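Mating-type switching protein swi5 (Schizosaccharomyces pombe, PDB 3VIR) is required for normal mating-type switching and takes part in the rhp51-dependent recombination pathway of DNA repair, interacting with sfr1, swi2 and rhp51. Local coordinates at the interface of chains A and B and the interface of chains A and C. Sequence-based numbering; all coordinates share one arbitrary frame. Chains: chain A/B/C, Mating-type switching protein swi5.

Contact 1 and contact 2 lie on the same long helix of chain A, 13-78. The centres of their C-alpha atoms are about 12 Å apart. A:Leu24 belongs to both. Contact 1 joins helix 13-78 to helix 15-65 of chain B, and contact 2 joins it to helix 3-66 of chain C. Each interface is two-fold symmetric. Chains B and C both meet this stretch of helix, and the methyl CD2 of A:Leu24 touches each. The deposited assembly holds four copies of swi5. The structure alone does not show whether this tetramer forms in the cell.

Contact 1: the interface of chains A and B. Residues chain A 24, 27-28, 31; chain B 21, 24, 28.
B:Leu24 lies at the apolar centre and touches A:Leu24, A:Ala27 and A:Leu28. Helix 13-78 of chain A and helix 15-65 of chain B pack here in nearly antiparallel directions. This apolar helix-helix patch is part of a two-fold self-association interface, which may or may not form in the cell. The methyl CD1 of B:Leu24 meets CB of A:Ala27 at 3.6 Å. Its other methyl, CD2, is 3.7 Å from CD2 of A:Leu24. The same residue of each chain thus meets its counterpart at a slant, as fits a two-fold axis passing near by. B:Leu24 has CG anti to its carbonyl carbon (chi1 -68°), and the fork beyond it divides between A:Ala27 and A:Leu24. The stem is used as well: CB of B:Leu24 is 3.8 Å from CD1 of A:Leu28. Those two side chains run past each other in opposite directions.

To one side, the side chains of B:Leu28 and A:Leu24 also pass in opposite senses, with their CD1 methyls 3.7 Å apart. The contact is built from aliphatic groups, and no polar bond links the two chains in this patch.

The rim on the other side is formed by A:Leu31 and B:Glu21, whose side chains cross at about a right angle. A:Leu31 uses CD2 against the base of the glutamate, 3.5 Å from CA of B:Glu21. The glutamate runs on past the leucine in an extended chain. Its carboxylate oxygen OE1 lies 4.0 Å from the methyl CD1 of A:Leu31.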
ATOM      1  N   LEU A  24      -6.361  -1.366  -6.855  1.00 68.74           N
ATOM      2  CA  LEU A  24      -5.079  -1.031  -6.250  1.00 66.96           C
ATOM      3  C   LEU A  24      -5.270  -0.718  -4.770  1.00 70.48           C
ATOM      4  O   LEU A  24      -4.734  -1.424  -3.935  1.00 73.50           O
ATOM      5  CB  LEU A  24      -4.409   0.133  -6.967  1.00 68.09           C
ATOM      6  CG  LEU A  24      -4.018  -0.184  -8.410  1.00 68.69           C
ATOM      7  CD1 LEU A  24      -3.207   0.925  -9.139  1.00 66.25           C
ATOM      8  CD2 LEU A  24      -3.243  -1.503  -8.365  1.00 69.01           C
ATOM      9  N   ALA A  27      -5.865  -4.036  -2.744  1.00 75.57           N
ATOM     10  CA  ALA A  27      -4.583  -4.751  -2.669  1.00 72.92           C
ATOM     11  C   ALA A  27      -3.650  -4.210  -1.595  1.00 69.30           C
ATOM     12  O   ALA A  27      -3.081  -4.956  -0.800  1.00 70.48           O
ATOM     13  CB  ALA A  27      -3.867  -4.683  -4.031  1.00 71.55           C
ATOM     14  N   LEU A  28      -3.475  -2.905  -1.603  1.00 67.13           N
ATOM     15  CA  LEU A  28      -2.655  -2.259  -0.610  1.00 67.18           C
ATOM     16  C   LEU A  28      -3.263  -2.359   0.784  1.00 66.68           C
ATOM     17  O   LEU A  28      -2.579  -2.625   1.753  1.00 70.09           O
ATOM     18  CB  LEU A  28      -2.509  -0.817  -0.976  1.00 69.89           C
ATOM     19  CG  LEU A  28      -1.378  -0.128  -0.276  1.00 75.67           C
ATOM     20  CD1 LEU A  28      -0.130  -0.491  -1.048  1.00 78.86           C
ATOM     21  CD2 LEU A  28      -1.651   1.415  -0.230  1.00 82.42           C
ATOM     22  N   LEU A  31      -2.598  -5.909   1.990  1.00 65.77           N
ATOM     23  CA  LEU A  31      -1.161  -6.119   2.270  1.00 63.81           C
ATOM     24  C   LEU A  31      -0.771  -5.406   3.534  1.00 61.24           C
ATOM     25  O   LEU A  31       0.022  -5.923   4.296  1.00 63.94           O
ATOM     26  CB  LEU A  31      -0.268  -5.707   1.062  1.00 64.44           C
ATOM     27  CG  LEU A  31       0.933  -4.741   1.089  1.00 64.40           C
ATOM     28  CD1 LEU A  31       2.000  -5.104   2.051  1.00 62.80           C
ATOM     29  CD2 LEU A  31       1.564  -4.676  -0.297  1.00 68.91           C
TER
ATOM     30  N   GLU B  21       4.797  -4.008  -2.539  1.00 90.59           N
ATOM     31  CA  GLU B  21       4.053  -2.898  -1.920  1.00 88.62           C
ATOM     32  C   GLU B  21       4.354  -1.652  -2.702  1.00 85.25           C
ATOM     33  O   GLU B  21       3.456  -0.963  -3.128  1.00 88.41           O
ATOM     34  CB  GLU B  21       4.406  -2.659  -0.438  1.00 89.99           C
ATOM     35  CG  GLU B  21       4.043  -1.243   0.088  1.00 89.29           C
ATOM     36  CD  GLU B  21       3.998  -1.114   1.612  1.00 95.03           C
ATOM     37  OE1 GLU B  21       4.484  -2.009   2.333  1.00106.80           O
ATOM     38  OE2 GLU B  21       3.473  -0.094   2.105  1.00 98.97           O
ATOM     39  N   LEU B  24       2.558  -1.037  -5.938  1.00 75.37           N
ATOM     40  CA  LEU B  24       1.181  -0.609  -5.810  1.00 74.56           C
ATOM     41  C   LEU B  24       1.181   0.858  -5.483  1.00 73.07           C
ATOM     42  O   LEU B  24       0.476   1.624  -6.104  1.00 72.95           O
ATOM     43  CB  LEU B  24       0.434  -1.375  -4.723  1.00 75.07           C
ATOM     44  CG  LEU B  24       0.199  -2.855  -5.021  1.00 77.46           C
ATOM     45  CD1 LEU B  24      -0.428  -3.546  -3.809  1.00 81.62           C
ATOM     46  CD2 LEU B  24      -0.660  -3.059  -6.253  1.00 72.80           C
ATOM     47  N   LEU B  28      -0.863   3.920  -7.581  1.00 75.70           N
ATOM     48  CA  LEU B  28      -1.824   4.809  -6.958  1.00 73.25           C
ATOM     49  C   LEU B  28      -1.344   6.258  -7.001  1.00 72.83           C
ATOM     50  O   LEU B  28      -2.081   7.155  -7.428  1.00 74.43           O
ATOM     51  CB  LEU B  28      -2.091   4.380  -5.512  1.00 75.63           C
ATOM     52  CG  LEU B  28      -3.465   3.775  -5.165  1.00 79.06           C
ATOM     53  CD1 LEU B  28      -4.169   3.211  -6.385  1.00 76.71           C
ATOM     54  CD2 LEU B  28      -3.350   2.704  -4.066  1.00 79.59           C
TER

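Contact 2: the interface of chains A and C. Residues chain A 16, 20, 24; chain C 56, 60, 63.
A:Leu20 and C:Met60 meet at the apolar centre, with their side chains at about a right angle. The methyl CD1 of A:Leu20 does the touching. It lies 3.4 Å from the thioether sulphur SD of C:Met60. The CG methylene of the methionine backs the same methyl at 3.8 Å from CD1 of A:Leu20. A:Leu20 has CG anti to its backbone N (chi1 177°), and CD1 is the branch turned to chain C. The methionine runs out extended to its sulphur and then bends at chi3 (58°).

C:Ile56 continues the apolar row, one helical turn from C:Met60. Its branched methyl CG2 is shared between two leucines. CG2 of C:Ile56 is 3.9 Å from CD1 of A:Leu20 and 4.0 Å from CD2 of A:Leu24. Its terminal methyl CD1 also approaches CD2 of A:Leu24, at 3.9 Å. Thus both arms of the isoleucine face that one leucine methyl. A:Leu24 itself gives little surface to chain C.

At the other end, A:Gln16 and C:Lys63 form the polar rim. The two side chains lie alongside, pointing opposite ways, and touch through their aliphatic parts. CG of A:Gln16 is 4.0 Å from CD of C:Lys63. This pair hides much of the patch: 46 Å² of the lysine and 38 Å² of the glutamine. The bend of the lysine at chi3 (-45°) directs its amine to the backbone of chain A. There NZ of C:Lys63 stands 3.3 Å from the carbonyl O of A:Gln16, a loose polar approach.

The early part of helix 13-78 of chain A thus packs on the late part of helix 3-66 of chain C. The two helices are antiparallel, in the manner of a coiled coil. With its symmetric twin, the patch would help pair two swi5 chains if the deposited assembly is the biological one.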
ATOM      1  N   GLN A  16     -12.611   2.206 -16.557  1.00103.96           N
ATOM      2  CA  GLN A  16     -11.476   1.302 -16.390  1.00100.83           C
ATOM      3  C   GLN A  16     -10.393   1.892 -15.500  1.00100.54           C
ATOM      4  O   GLN A  16      -9.552   1.155 -14.944  1.00100.78           O
ATOM      5  CB  GLN A  16     -10.872   0.962 -17.755  1.00104.93           C
ATOM      6  CG  GLN A  16     -11.676  -0.030 -18.585  1.00105.12           C
ATOM      7  CD  GLN A  16     -11.217  -0.083 -20.034  1.00109.80           C
ATOM      8  OE1 GLN A  16     -10.185   0.492 -20.403  1.00108.71           O
ATOM      9  NE2 GLN A  16     -11.988  -0.768 -20.865  1.00116.08           N
ATOM     10  N   LEU A  20      -9.634  -0.057 -11.687  1.00 92.76           N
ATOM     11  CA  LEU A  20      -8.222  -0.207 -11.408  1.00 83.68           C
ATOM     12  C   LEU A  20      -7.922   0.401 -10.051  1.00 83.07           C
ATOM     13  O   LEU A  20      -7.351  -0.265  -9.183  1.00 83.36           O
ATOM     14  CB  LEU A  20      -7.420   0.502 -12.503  1.00 81.58           C
ATOM     15  CG  LEU A  20      -5.910   0.547 -12.414  1.00 79.30           C
ATOM     16  CD1 LEU A  20      -5.383  -0.859 -12.602  1.00 78.21           C
ATOM     17  CD2 LEU A  20      -5.351   1.516 -13.452  1.00 78.33           C
ATOM     18  N   LEU A  24      -6.361  -1.366  -6.855  1.00 68.74           N
ATOM     19  CA  LEU A  24      -5.079  -1.031  -6.250  1.00 66.96           C
ATOM     20  C   LEU A  24      -5.270  -0.718  -4.770  1.00 70.48           C
ATOM     21  O   LEU A  24      -4.734  -1.424  -3.935  1.00 73.50           O
ATOM     22  CB  LEU A  24      -4.409   0.133  -6.967  1.00 68.09           C
ATOM     23  CG  LEU A  24      -4.018  -0.184  -8.410  1.00 68.69           C
ATOM     24  CD1 LEU A  24      -3.207   0.925  -9.139  1.00 66.25           C
ATOM     25  CD2 LEU A  24      -3.243  -1.503  -8.365  1.00 69.01           C
TER
ATOM     26  N   ILE C  56      -4.103  -8.119 -11.070  1.00 73.97           N
ATOM     27  CA  ILE C  56      -4.357  -6.761 -11.561  1.00 74.39           C
ATOM     28  C   ILE C  56      -3.460  -6.425 -12.759  1.00 77.12           C
ATOM     29  O   ILE C  56      -3.862  -5.688 -13.640  1.00 79.05           O
ATOM     30  CB  ILE C  56      -4.124  -5.683 -10.483  1.00 74.48           C
ATOM     31  CG1 ILE C  56      -5.037  -5.894  -9.281  1.00 73.30           C
ATOM     32  CG2 ILE C  56      -4.364  -4.287 -11.055  1.00 77.05           C
ATOM     33  CD1 ILE C  56      -4.593  -5.131  -8.076  1.00 71.44           C
ATOM     34  N   MET C  60      -4.934  -5.505 -16.637  1.00 89.34           N
ATOM     35  CA  MET C  60      -4.476  -4.390 -17.442  1.00 90.69           C
ATOM     36  C   MET C  60      -3.938  -4.849 -18.791  1.00 89.78           C
ATOM     37  O   MET C  60      -4.358  -4.340 -19.831  1.00 85.17           O
ATOM     38  CB  MET C  60      -3.434  -3.594 -16.666  1.00 93.07           C
ATOM     39  CG  MET C  60      -4.045  -2.885 -15.485  1.00 92.95           C
ATOM     40  SD  MET C  60      -2.819  -2.332 -14.319  1.00101.79           S
ATOM     41  CE  MET C  60      -1.796  -1.294 -15.331  1.00104.57           C
ATOM     42  N   LYS C  63      -6.577  -5.778 -21.009  1.00 98.79           N
ATOM     43  CA  LYS C  63      -7.348  -4.600 -21.469  1.00 97.29           C
ATOM     44  C   LYS C  63      -6.571  -3.772 -22.513  1.00100.17           C
ATOM     45  O   LYS C  63      -7.131  -3.412 -23.562  1.00 97.21           O
ATOM     46  CB  LYS C  63      -7.720  -3.677 -20.295  1.00 95.01           C
ATOM     47  CG  LYS C  63      -8.810  -4.169 -19.331  1.00 91.69           C
ATOM     48  CD  LYS C  63      -9.141  -3.085 -18.242  1.00 94.76           C
ATOM     49  CE  LYS C  63      -7.887  -2.400 -17.592  1.00 94.45           C
ATOM     50  NZ  LYS C  63      -8.166  -1.399 -16.503  1.00 95.47           N
TER